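Local coordinates for iron-chelator utilization protein (Thermobifida fusca TM51, PDB 4YHB) that binds FAD and probably uses it to reduce the iron of ferric siderophores, so that the metal can be released inside the cell, at residues Leu146-Glu149 against Thr150-Pro153; Val174-Ala177 against Ala178-Gln181; Leu194-Gly198 against Ala199-Thr203; Arg26-Thr29 against Pro30-Arg34. All coordinates share one frame; numbering follows the deposited sequence.

Contact 1: Leu146-Glu149 against Thr150-Pro153; sequences LADE and TALP. With FAD (flavin-adenine dinucleotide), chain C.
T150 and D148 meet through their polar groups in the short turn between strand 142-147 and helix 152-161. The T150 side chain can be followed outward. T150 CB lies 3.7 Å from D148 OD1. One branch, OG1, sits between the backbone N and the carbonyl carbon (chi1 63°). This turns the hydroxyl to D148, and T150 OG1 donates to D148 OD1 at 2.8 Å, on the syn lone pair. The other branch, T150 CG2, points to the cofactor and comes within 3.4 Å of the FAD atom N6A. D148 OD1 has a second donor: T150 N, 3.2 Å from OD1, reaches it from above the carboxylate plane. This is an Asx turn, and two bonds hold OD1 in place. The other oxygen, OD2, is bonded to W256 NE1. An overlapping backbone turn is closed by A151 N, which donates to D148 O at 3.1 Å. A147 CB and A151 CB touch at 3.7 Å, carbon on carbon. E149 OE2 forms a salt bridge with R196 NH2. T150 O approaches the flavin ring atom C4X at 3.3 Å, and P153 CG approaches flavin O4 at 3.6 Å. All the touching residues are buried. The turn is the first strand-to-helix connection of a beta-alpha-beta unit, in the ferredoxin-reductase-like domain, and it forms part of the FAD pocket.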
loop_
_atom_site.group_PDB
_atom_site.type_symbol
_atom_site.label_atom_id
_atom_site.label_comp_id
_atom_site.label_asym_id
_atom_site.label_seq_id
_atom_site.Cartn_x
_atom_site.Cartn_y
_atom_site.Cartn_z
ATOM N N LEU A 146 4.843 5.334 9.640
ATOM C CA LEU A 146 6.090 4.665 9.292
ATOM C C LEU A 146 5.828 3.747 8.100
ATOM O O LEU A 146 4.811 3.037 8.055
ATOM C CB LEU A 146 6.641 3.878 10.484
ATOM C CG LEU A 146 6.826 4.689 11.773
ATOM C CD1 LEU A 146 5.758 4.332 12.782
ATOM C CD2 LEU A 146 8.205 4.462 12.359
ATOM N N ALA A 147 6.715 3.778 7.111
ATOM C CA ALA A 147 6.486 2.990 5.907
ATOM C C ALA A 147 7.777 2.788 5.138
ATOM O O ALA A 147 8.565 3.719 5.001
ATOM C CB ALA A 147 5.440 3.671 5.004
ATOM N N ASP A 148 8.000 1.571 4.645
ATOM C CA ASP A 148 9.017 1.381 3.613
ATOM C C ASP A 148 8.302 1.558 2.269
ATOM O O ASP A 148 7.132 1.949 2.258
ATOM C CB ASP A 148 9.735 0.022 3.772
ATOM C CG ASP A 148 8.899 -1.192 3.323
ATOM O OD1 ASP A 148 7.699 -1.085 2.962
ATOM O OD2 ASP A 148 9.483 -2.296 3.343
ATOM N N GLU A 149 8.958 1.280 1.143
ATOM C CA GLU A 149 8.371 1.674 -0.144
ATOM C C GLU A 149 7.060 0.934 -0.500
ATOM O O GLU A 149 6.248 1.457 -1.260
ATOM C CB GLU A 149 9.393 1.502 -1.281
ATOM C CG GLU A 149 10.074 0.129 -1.340
ATOM C CD GLU A 149 11.425 0.107 -0.615
ATOM O OE1 GLU A 149 11.499 0.604 0.524
ATOM O OE2 GLU A 149 12.414 -0.405 -1.193
ATOM N N THR A 150 6.837 -0.255 0.045
ATOM C CA THR A 150 5.597 -0.991 -0.268
ATOM C C THR A 150 4.380 -0.371 0.399
ATOM O O THR A 150 3.250 -0.509 -0.089
ATOM C CB THR A 150 5.651 -2.468 0.167
ATOM O OG1 THR A 150 5.793 -2.553 1.596
ATOM C CG2 THR A 150 6.798 -3.197 -0.514
ATOM N N ALA A 151 4.623 0.310 1.518
ATOM C CA ALA A 151 3.568 0.930 2.292
ATOM C C ALA A 151 3.511 2.440 2.096
ATOM O O ALA A 151 2.602 3.096 2.592
ATOM C CB ALA A 151 3.738 0.591 3.757
ATOM N N LEU A 152 4.454 2.986 1.335
ATOM C CA LEU A 152 4.458 4.421 1.044
ATOM C C LEU A 152 3.205 4.891 0.291
ATOM O O LEU A 152 2.700 5.982 0.581
ATOM C CB LEU A 152 5.731 4.806 0.263
ATOM C CG LEU A 152 5.880 6.267 -0.183
ATOM C CD1 LEU A 152 5.694 7.234 0.993
ATOM C CD2 LEU A 152 7.236 6.505 -0.863
ATOM N N PRO A 153 2.690 4.090 -0.667
ATOM C CA PRO A 153 1.459 4.561 -1.329
ATOM C C PRO A 153 0.299 4.836 -0.378
ATOM O O PRO A 153 -0.357 5.883 -0.501
ATOM C CB PRO A 153 1.109 3.408 -2.278
ATOM C CG PRO A 153 2.463 2.824 -2.635
ATOM C CD PRO A 153 3.251 2.902 -1.345
HETATM P PA FAD C . 6.575 -11.964 -4.752
HETATM O O1A FAD C . 6.381 -13.150 -5.707
HETATM O O2A FAD C . 5.386 -11.841 -3.727
HETATM O O5B FAD C . 7.875 -12.266 -3.849
HETATM C C5B FAD C . 9.023 -12.779 -4.422
HETATM C C4B FAD C . 10.243 -12.367 -3.575
HETATM O O4B FAD C . 10.490 -10.989 -3.645
HETATM C C3B FAD C . 10.092 -12.695 -2.151
HETATM O O3B FAD C . 11.341 -13.126 -1.715
HETATM C C2B FAD C . 9.744 -11.459 -1.536
HETATM O O2B FAD C . 10.219 -11.315 -0.202
HETATM C C1B FAD C . 10.426 -10.454 -2.365
HETATM N N9A FAD C . 9.763 -9.159 -2.446
HETATM C C8A FAD C . 8.435 -8.930 -2.541
HETATM N N7A FAD C . 8.231 -7.607 -2.614
HETATM C C5A FAD C . 9.439 -6.997 -2.606
HETATM C C6A FAD C . 9.858 -5.667 -2.659
HETATM N N6A FAD C . 8.896 -4.627 -2.771
HETATM N N1A FAD C . 11.170 -5.382 -2.616
HETATM C C2A FAD C . 12.090 -6.366 -2.519
HETATM N N3A FAD C . 11.723 -7.650 -2.466
HETATM C C4A FAD C . 10.412 -7.981 -2.493
HETATM N N1 FAD C . 3.552 -3.087 -2.960
HETATM C C2 FAD C . 3.728 -2.068 -3.804
HETATM O O2 FAD C . 4.735 -2.016 -4.493
HETATM N N3 FAD C . 2.756 -1.107 -3.872
HETATM C C4 FAD C . 1.639 -1.165 -3.116
HETATM O O4 FAD C . 0.804 -0.278 -3.230
HETATM C C4X FAD C . 1.434 -2.213 -2.218
HETATM N N5 FAD C . 0.314 -2.320 -1.414
HETATM C C5X FAD C . 0.178 -3.379 -0.582
HETATM C C6 FAD C . -0.958 -3.496 0.228
HETATM C C7 FAD C . -1.097 -4.467 0.999
HETATM C C7M FAD C . -2.389 -4.483 1.839
HETATM C C8 FAD C . -0.315 -5.419 1.154
HETATM C C8M FAD C . -0.523 -6.559 2.110
HETATM C C9 FAD C . 0.849 -5.460 0.435
HETATM C C9A FAD C . 1.263 -4.392 -0.576
HETATM N N10 FAD C . 2.331 -4.259 -1.346
HETATM C C10 FAD C . 2.453 -3.195 -2.170
HETATM C "C1'" FAD C . 3.401 -5.280 -1.293
HETATM C "C2'" FAD C . 3.276 -6.313 -2.370
HETATM O "O2'" FAD C . 2.086 -6.981 -2.229
HETATM C "C3'" FAD C . 4.500 -7.288 -2.250
HETATM O "O3'" FAD C . 5.653 -6.511 -2.331
HETATM C "C4'" FAD C . 4.490 -8.455 -3.201
HETATM O "O4'" FAD C . 5.281 -9.454 -2.717
HETATM C "C5'" FAD C . 5.014 -8.105 -4.603
HETATM O "O5'" FAD C . 4.684 -9.070 -5.573
HETATM P P FAD C . 5.896 -9.746 -6.328
HETATM O O1P FAD C . 5.179 -10.764 -7.244
HETATM O O2P FAD C . 6.746 -8.553 -6.842
HETATM O O3P FAD C . 6.963 -10.706 -5.665
#

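Contact 2: Val174-Ala177 against Ala178-Gln181; sequences VADA and AEEQ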
loop_
_atom_site.group_PDB
_atom_site.type_symbol
_atom_site.label_atom_id
_atom_site.label_comp_id
_atom_site.label_asym_id
_atom_site.label_seq_id
_atom_site.Cartn_x
_atom_site.Cartn_y
_atom_site.Cartn_z
ATOM N N VAL A 174 13.377 4.481 2.185
ATOM C CA VAL A 174 13.485 4.285 0.739
ATOM C C VAL A 174 14.935 3.939 0.420
ATOM O O VAL A 174 15.799 4.014 1.303
ATOM C CB VAL A 174 13.039 5.543 -0.061
ATOM C CG1 VAL A 174 11.535 5.790 0.104
ATOM C CG2 VAL A 174 13.856 6.783 0.374
ATOM N N ALA A 175 15.206 3.578 -0.832
ATOM C CA ALA A 175 16.532 3.089 -1.212
ATOM C C ALA A 175 17.609 4.151 -1.061
ATOM O O ALA A 175 18.712 3.846 -0.606
ATOM C CB ALA A 175 16.515 2.570 -2.643
ATOM N N ASP A 176 17.283 5.382 -1.457
ATOM C CA ASP A 176 18.238 6.494 -1.469
ATOM C C ASP A 176 17.496 7.793 -1.739
ATOM O O ASP A 176 16.266 7.774 -1.910
ATOM C CB ASP A 176 19.342 6.279 -2.516
ATOM C CG ASP A 176 18.799 6.058 -3.933
ATOM O OD1 ASP A 176 17.892 6.801 -4.375
ATOM O OD2 ASP A 176 19.299 5.134 -4.614
ATOM N N ALA A 177 18.239 8.901 -1.842
ATOM C CA ALA A 177 17.637 10.233 -1.945
ATOM C C ALA A 177 16.823 10.450 -3.224
ATOM O O ALA A 177 15.917 11.292 -3.258
ATOM C CB ALA A 177 18.726 11.310 -1.833
ATOM N N ALA A 178 17.130 9.688 -4.270
ATOM C CA ALA A 178 16.427 9.830 -5.543
ATOM C C ALA A 178 15.015 9.278 -5.472
ATOM O O ALA A 178 14.219 9.480 -6.388
ATOM C CB ALA A 178 17.198 9.137 -6.665
ATOM N N GLU A 179 14.712 8.569 -4.391
ATOM C CA GLU A 179 13.410 7.932 -4.237
ATOM C C GLU A 179 12.438 8.771 -3.408
ATOM O O GLU A 179 11.290 8.375 -3.212
ATOM C CB GLU A 179 13.577 6.549 -3.608
ATOM C CG GLU A 179 14.381 5.587 -4.470
ATOM C CD GLU A 179 13.703 5.297 -5.810
ATOM O OE1 GLU A 179 12.447 5.203 -5.864
ATOM O OE2 GLU A 179 14.431 5.155 -6.808
ATOM N N GLU A 180 12.895 9.918 -2.913
ATOM C CA GLU A 180 12.021 10.829 -2.171
ATOM C C GLU A 180 10.938 11.388 -3.080
ATOM O O GLU A 180 11.174 11.616 -4.261
ATOM C CB GLU A 180 12.836 11.968 -1.550
ATOM C CG GLU A 180 13.828 11.455 -0.533
ATOM C CD GLU A 180 14.715 12.538 0.061
ATOM O OE1 GLU A 180 14.463 13.731 -0.191
ATOM O OE2 GLU A 180 15.658 12.184 0.797
ATOM N N GLN A 181 9.749 11.597 -2.525
ATOM C CA GLN A 181 8.635 12.167 -3.270
ATOM C C GLN A 181 8.223 13.509 -2.680
ATOM O O GLN A 181 8.438 13.766 -1.504
ATOM C CB GLN A 181 7.436 11.201 -3.270
ATOM C CG GLN A 181 7.763 9.818 -3.813
ATOM C CD GLN A 181 6.536 8.907 -3.866
ATOM O OE1 GLN A 181 5.405 9.366 -3.731
ATOM N NE2 GLN A 181 6.762 7.618 -4.064
#
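E179 N donates to D176 O at 3.0 Å, in a fairly straight bond (159° at the hydrogen). The D176 side chain adds to the same turn. Its CG lies between the backbone N and the carbonyl carbon (chi1 56°), and this places OD1 beside the backbone N of A178. A178 N donates to D176 OD1 at 3.0 Å, on the anti side and 25° out of the carboxylate plane. The pair makes an Asx turn. D176 OD1 also touches A178 CB at 3.3 Å. A longer, weak bond from E180 N to A177 O continues the 3-10 turn. V174 CB packs on E179 CB at 3.7 Å, the two side chains crossing at a slant. The acids D176 and E179 both form salt bridges with R31 NH1, which probably offsets their like charge. E179 OE1 accepts from the hydroxyl of T29. An alanine at D176 would probably leave A178 N without its side-chain acceptor and R31 without one of its two carboxylates. The turn follows strand 167-174 and leads toward strand 190-195. V174 packs there on W193 and H195, and E180 bonds to H195. On another side E179 meets P30, and Q181 reaches strand 32-38.

Contact 3: Leu194-Gly198 against Ala199-Thr203; sequences LHRNG and AAPGT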
loop_
_atom_site.group_PDB
_atom_site.type_symbol
_atom_site.label_atom_id
_atom_site.label_comp_id
_atom_site.label_asym_id
_atom_site.label_seq_id
_atom_site.Cartn_x
_atom_site.Cartn_y
_atom_site.Cartn_z
ATOM N N LEU A 194 14.271 8.217 5.211
ATOM C CA LEU A 194 15.413 7.424 5.652
ATOM C C LEU A 194 15.942 6.593 4.489
ATOM O O LEU A 194 15.172 5.956 3.767
ATOM C CB LEU A 194 15.010 6.521 6.816
ATOM C CG LEU A 194 14.404 7.281 7.994
ATOM C CD1 LEU A 194 13.679 6.298 8.908
ATOM C CD2 LEU A 194 15.498 8.060 8.742
ATOM N N HIS A 195 17.253 6.594 4.315
ATOM C CA HIS A 195 17.868 5.976 3.143
ATOM C C HIS A 195 18.648 4.720 3.496
ATOM O O HIS A 195 19.521 4.747 4.362
ATOM C CB HIS A 195 18.801 6.978 2.445
ATOM C CG HIS A 195 18.172 8.310 2.187
ATOM N ND1 HIS A 195 18.861 9.496 2.323
ATOM C CD2 HIS A 195 16.925 8.645 1.778
ATOM C CE1 HIS A 195 18.062 10.505 2.016
ATOM N NE2 HIS A 195 16.880 10.014 1.685
ATOM N N ARG A 196 18.356 3.626 2.799
ATOM C CA ARG A 196 19.093 2.381 2.992
ATOM C C ARG A 196 20.529 2.458 2.479
ATOM O O ARG A 196 21.391 1.712 2.948
ATOM C CB ARG A 196 18.372 1.226 2.307
ATOM C CG ARG A 196 17.117 0.759 3.053
ATOM C CD ARG A 196 16.651 -0.586 2.509
ATOM N NE ARG A 196 16.323 -0.499 1.090
ATOM C CZ ARG A 196 15.120 -0.172 0.624
ATOM N NH1 ARG A 196 14.130 0.101 1.465
ATOM N NH2 ARG A 196 14.908 -0.117 -0.682
ATOM N N ASN A 197 20.776 3.341 1.514
ATOM C CA ASN A 197 22.131 3.585 0.996
ATOM C C ASN A 197 22.968 2.320 0.751
ATOM O O ASN A 197 24.125 2.232 1.181
ATOM C CB ASN A 197 22.882 4.520 1.949
ATOM C CG ASN A 197 22.294 5.904 1.964
ATOM O OD1 ASN A 197 21.615 6.302 1.010
ATOM N ND2 ASN A 197 22.548 6.662 3.033
ATOM N N GLY A 198 22.376 1.338 0.073
ATOM C CA GLY A 198 23.098 0.132 -0.300
ATOM C C GLY A 198 22.610 -1.121 0.399
ATOM O O GLY A 198 22.784 -2.226 -0.118
ATOM N N ALA A 199 22.001 -0.959 1.570
ATOM C CA ALA A 199 21.423 -2.088 2.283
ATOM C C ALA A 199 20.198 -2.600 1.520
ATOM O O ALA A 199 19.431 -1.809 0.970
ATOM C CB ALA A 199 21.041 -1.693 3.682
ATOM N N ALA A 200 20.020 -3.914 1.478
ATOM C CA ALA A 200 18.882 -4.494 0.752
ATOM C C ALA A 200 17.559 -4.199 1.457
ATOM O O ALA A 200 17.530 -4.058 2.677
ATOM C CB ALA A 200 19.072 -5.995 0.592
ATOM N N PRO A 201 16.454 -4.116 0.689
ATOM C CA PRO A 201 15.119 -3.956 1.275
ATOM C C PRO A 201 14.865 -4.999 2.350
ATOM O O PRO A 201 15.191 -6.165 2.144
ATOM C CB PRO A 201 14.172 -4.172 0.083
ATOM C CG PRO A 201 14.975 -3.865 -1.117
ATOM C CD PRO A 201 16.411 -4.210 -0.778
ATOM N N GLY A 202 14.311 -4.579 3.479
ATOM C CA GLY A 202 13.895 -5.506 4.510
ATOM C C GLY A 202 15.016 -5.974 5.427
ATOM O O GLY A 202 14.796 -6.866 6.240
ATOM N N THR A 203 16.206 -5.380 5.314
ATOM C CA THR A 203 17.337 -5.831 6.123
ATOM C C THR A 203 17.813 -4.807 7.146
ATOM O O THR A 203 18.757 -5.075 7.888
ATOM C CB THR A 203 18.554 -6.217 5.253
ATOM O OG1 THR A 203 19.112 -5.042 4.650
ATOM C CG2 THR A 203 18.148 -7.215 4.169
HETATM O O HOH W 1 18.242 -0.785 -1.308
#
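R196 to A199 form a type I' beta turn closed by A199 N donating to R196 O at 3.1 Å, and a type II turn follows from A200 to T203. G198 has a phi of 113°, where a CB would press against the carbonyl oxygen of N197, so glycine suits the place. R196 is the central side chain. Its CG is anti to the carbonyl carbon (chi1 -75°), and the chain bends at chi3 (-60°), which sets the guanidinium beside A199 O and P201. R196 CB lies 3.5 Å from A199 O, and R196 CD lies 3.6 Å from A200 O. NE makes a weak bond to A199 O, which lies at the guanidinium edge. A water supports this pair: it accepts from R196 NE at 3.1 Å and donates to A199 O at 2.8 Å. P201 crosses the arginine at about a right angle. P201 CA lies over one face of the guanidinium, offset toward the rim, and P201 CG touches R196 NH2 at 3.8 Å. The far nitrogens have acidic partners, NH1 on E173 and NH2 on E149. A leucine in place of R196 would probably leave both carboxylates without their charged mate and the water without its NE donor. In the second turn A200 O accepts from T203 OG1 at 2.7 Å and also from T203 N. The loop leaves strand 190-195, an outermost strand of the parallel sheet, and runs toward helix 206-212. R196 touches L206 of that helix, and P201 touches the FAD.

Contact 4: Arg26-Thr29 against Pro30-Arg34; sequences RRIT and PRMVR
Bends at chi2 (66°) and chi3 (71°) turn the R27 side chain toward the hairpin turn, where its guanidinium reaches P30. R27 NH1 donates to P30 O at 2.7 Å, and the oxygen lies in the guanidinium plane. On the way R27 CD passes 3.3 Å from M32 O. The hairpin joins strands 17-29 and 32-38 of the six-stranded antiparallel barrel. T29 to M32 make a type I turn. T29 and M32 form a hydrogen-bonded pair, with M32 N donating to T29 O and a weak return bond from T29 N to M32 O. R26 and R34 form another such pair, in which R26 N donates to R34 O at 2.7 Å and R34 N to R26 O at 2.8 Å. Between the pairs the register slips by one residue. I28 and T29 both face M32, which is a classic beta bulge. R27 is the centre of an inverse gamma turn at the same place. I28 CD1 lies beside M32 CG at 3.9 Å and over a face of the R34 guanidinium. T29 OG1 sits 3.4 Å from M32 CB, and its polar partner is E179. R26 and R34 run side by side on the sheet face they share with T29 and M32. R34 NE has a salt bridge to D104 on strand 100-106, which probably eases the like charge of the two arginines. Their guanidinium planes are 85° apart: R34 CD lies over a face of the R26 group, 3.7 Å from R26 NH1, and R26 NH2 meets the edge of R34 at 3.6 Å from R34 NH1.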
loop_
_atom_site.group_PDB
_atom_site.type_symbol
_atom_site.label_atom_id
_atom_site.label_comp_id
_atom_site.label_asym_id
_atom_site.label_seq_id
_atom_site.Cartn_x
_atom_site.Cartn_y
_atom_site.Cartn_z
ATOM N N ARG A 26 3.553 6.606 -15.295
ATOM C CA ARG A 26 4.408 7.701 -14.847
ATOM C C ARG A 26 5.554 7.149 -13.982
ATOM O O ARG A 26 5.308 6.630 -12.903
ATOM C CB ARG A 26 3.585 8.730 -14.058
ATOM C CG ARG A 26 2.519 9.481 -14.883
ATOM C CD ARG A 26 1.359 10.034 -14.035
ATOM N NE ARG A 26 1.777 10.900 -12.933
ATOM C CZ ARG A 26 0.984 11.278 -11.928
ATOM N NH1 ARG A 26 -0.276 10.860 -11.873
ATOM N NH2 ARG A 26 1.453 12.068 -10.968
ATOM N N ARG A 27 6.791 7.219 -14.468
ATOM C CA ARG A 27 7.922 6.757 -13.667
ATOM C C ARG A 27 8.306 7.888 -12.723
ATOM O O ARG A 27 9.116 8.750 -13.065
ATOM C CB ARG A 27 9.101 6.335 -14.552
ATOM C CG ARG A 27 10.343 5.849 -13.764
ATOM C CD ARG A 27 10.084 4.532 -12.989
ATOM N NE ARG A 27 9.969 3.417 -13.921
ATOM C CZ ARG A 27 10.794 2.378 -13.972
ATOM N NH1 ARG A 27 11.806 2.267 -13.115
ATOM N NH2 ARG A 27 10.597 1.443 -14.887
ATOM N N ILE A 28 7.689 7.902 -11.548
ATOM C CA ILE A 28 7.826 9.027 -10.637
ATOM C C ILE A 28 9.199 9.081 -9.960
ATOM O O ILE A 28 9.718 10.164 -9.727
ATOM C CB ILE A 28 6.730 9.015 -9.564
ATOM C CG1 ILE A 28 6.664 7.648 -8.884
ATOM C CG2 ILE A 28 5.346 9.342 -10.185
ATOM C CD1 ILE A 28 5.641 7.590 -7.759
ATOM N N THR A 29 9.783 7.930 -9.639
ATOM C CA THR A 29 11.163 7.876 -9.140
ATOM C C THR A 29 11.813 6.682 -9.823
ATOM O O THR A 29 11.102 5.878 -10.453
ATOM C CB THR A 29 11.244 7.738 -7.590
ATOM O OG1 THR A 29 10.630 6.509 -7.175
ATOM C CG2 THR A 29 10.564 8.910 -6.892
ATOM N N PRO A 30 13.149 6.552 -9.728
ATOM C CA PRO A 30 13.796 5.429 -10.408
ATOM C C PRO A 30 13.238 4.038 -10.069
ATOM O O PRO A 30 13.193 3.203 -10.974
ATOM C CB PRO A 30 15.250 5.547 -9.948
ATOM C CG PRO A 30 15.447 6.993 -9.761
ATOM C CD PRO A 30 14.153 7.518 -9.212
ATOM N N ARG A 31 12.810 3.800 -8.830
ATOM C CA ARG A 31 12.317 2.477 -8.427
ATOM C C ARG A 31 10.811 2.401 -8.156
ATOM O O ARG A 31 10.344 1.456 -7.520
ATOM C CB ARG A 31 13.040 2.009 -7.173
ATOM C CG ARG A 31 14.559 1.940 -7.325
ATOM C CD ARG A 31 15.156 1.760 -5.938
ATOM N NE ARG A 31 16.595 1.503 -5.922
ATOM C CZ ARG A 31 17.522 2.445 -5.932
ATOM N NH1 ARG A 31 17.157 3.722 -6.006
ATOM N NH2 ARG A 31 18.816 2.107 -5.867
ATOM N N MET A 32 10.064 3.401 -8.603
ATOM C CA MET A 32 8.615 3.380 -8.444
ATOM C C MET A 32 7.905 3.879 -9.693
ATOM O O MET A 32 8.278 4.903 -10.272
ATOM C CB MET A 32 8.172 4.215 -7.237
ATOM C CG MET A 32 6.713 3.926 -6.884
ATOM S SD MET A 32 6.310 3.982 -5.143
ATOM C CE MET A 32 7.483 2.825 -4.444
ATOM N N VAL A 33 6.874 3.149 -10.101
ATOM C CA VAL A 33 6.123 3.516 -11.284
ATOM C C VAL A 33 4.644 3.632 -10.923
ATOM O O VAL A 33 4.087 2.782 -10.218
ATOM C CB VAL A 33 6.349 2.505 -12.430
ATOM C CG1 VAL A 33 5.816 1.115 -12.067
ATOM C CG2 VAL A 33 5.703 3.008 -13.701
ATOM N N ARG A 34 4.038 4.727 -11.377
ATOM C CA ARG A 34 2.657 5.052 -11.072
ATOM C C ARG A 34 1.850 4.765 -12.318
ATOM O O ARG A 34 2.164 5.272 -13.401
ATOM C CB ARG A 34 2.533 6.517 -10.635
ATOM C CG ARG A 34 1.118 6.991 -10.391
ATOM C CD ARG A 34 1.096 8.305 -9.628
ATOM N NE ARG A 34 1.612 8.129 -8.273
ATOM C CZ ARG A 34 1.923 9.122 -7.450
ATOM N NH1 ARG A 34 1.792 10.385 -7.838
ATOM N NH2 ARG A 34 2.378 8.847 -6.238
#

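How the contacts relate
Along the chain the order is contact 4, contact 1, contact 2, contact 3. Contact 4 belongs to the antiparallel barrel of the FAD-binding domain. The other three lie in the parallel-sheet domain, at or just beyond the ends of the neighbouring strands 142-147, 167-174 and 190-195. Contact 2 is about 11 Å, centre to centre, from both contact 3 and contact 4, and touches each. It therefore links the two domains at the surface. Contact 1 is more central and touches all three others. Contacts 3 and 4 are about 18 Å apart by centres and do not meet. FAD binds between the barrel and the parallel-sheet domain, and contacts 1 and 3 touch it.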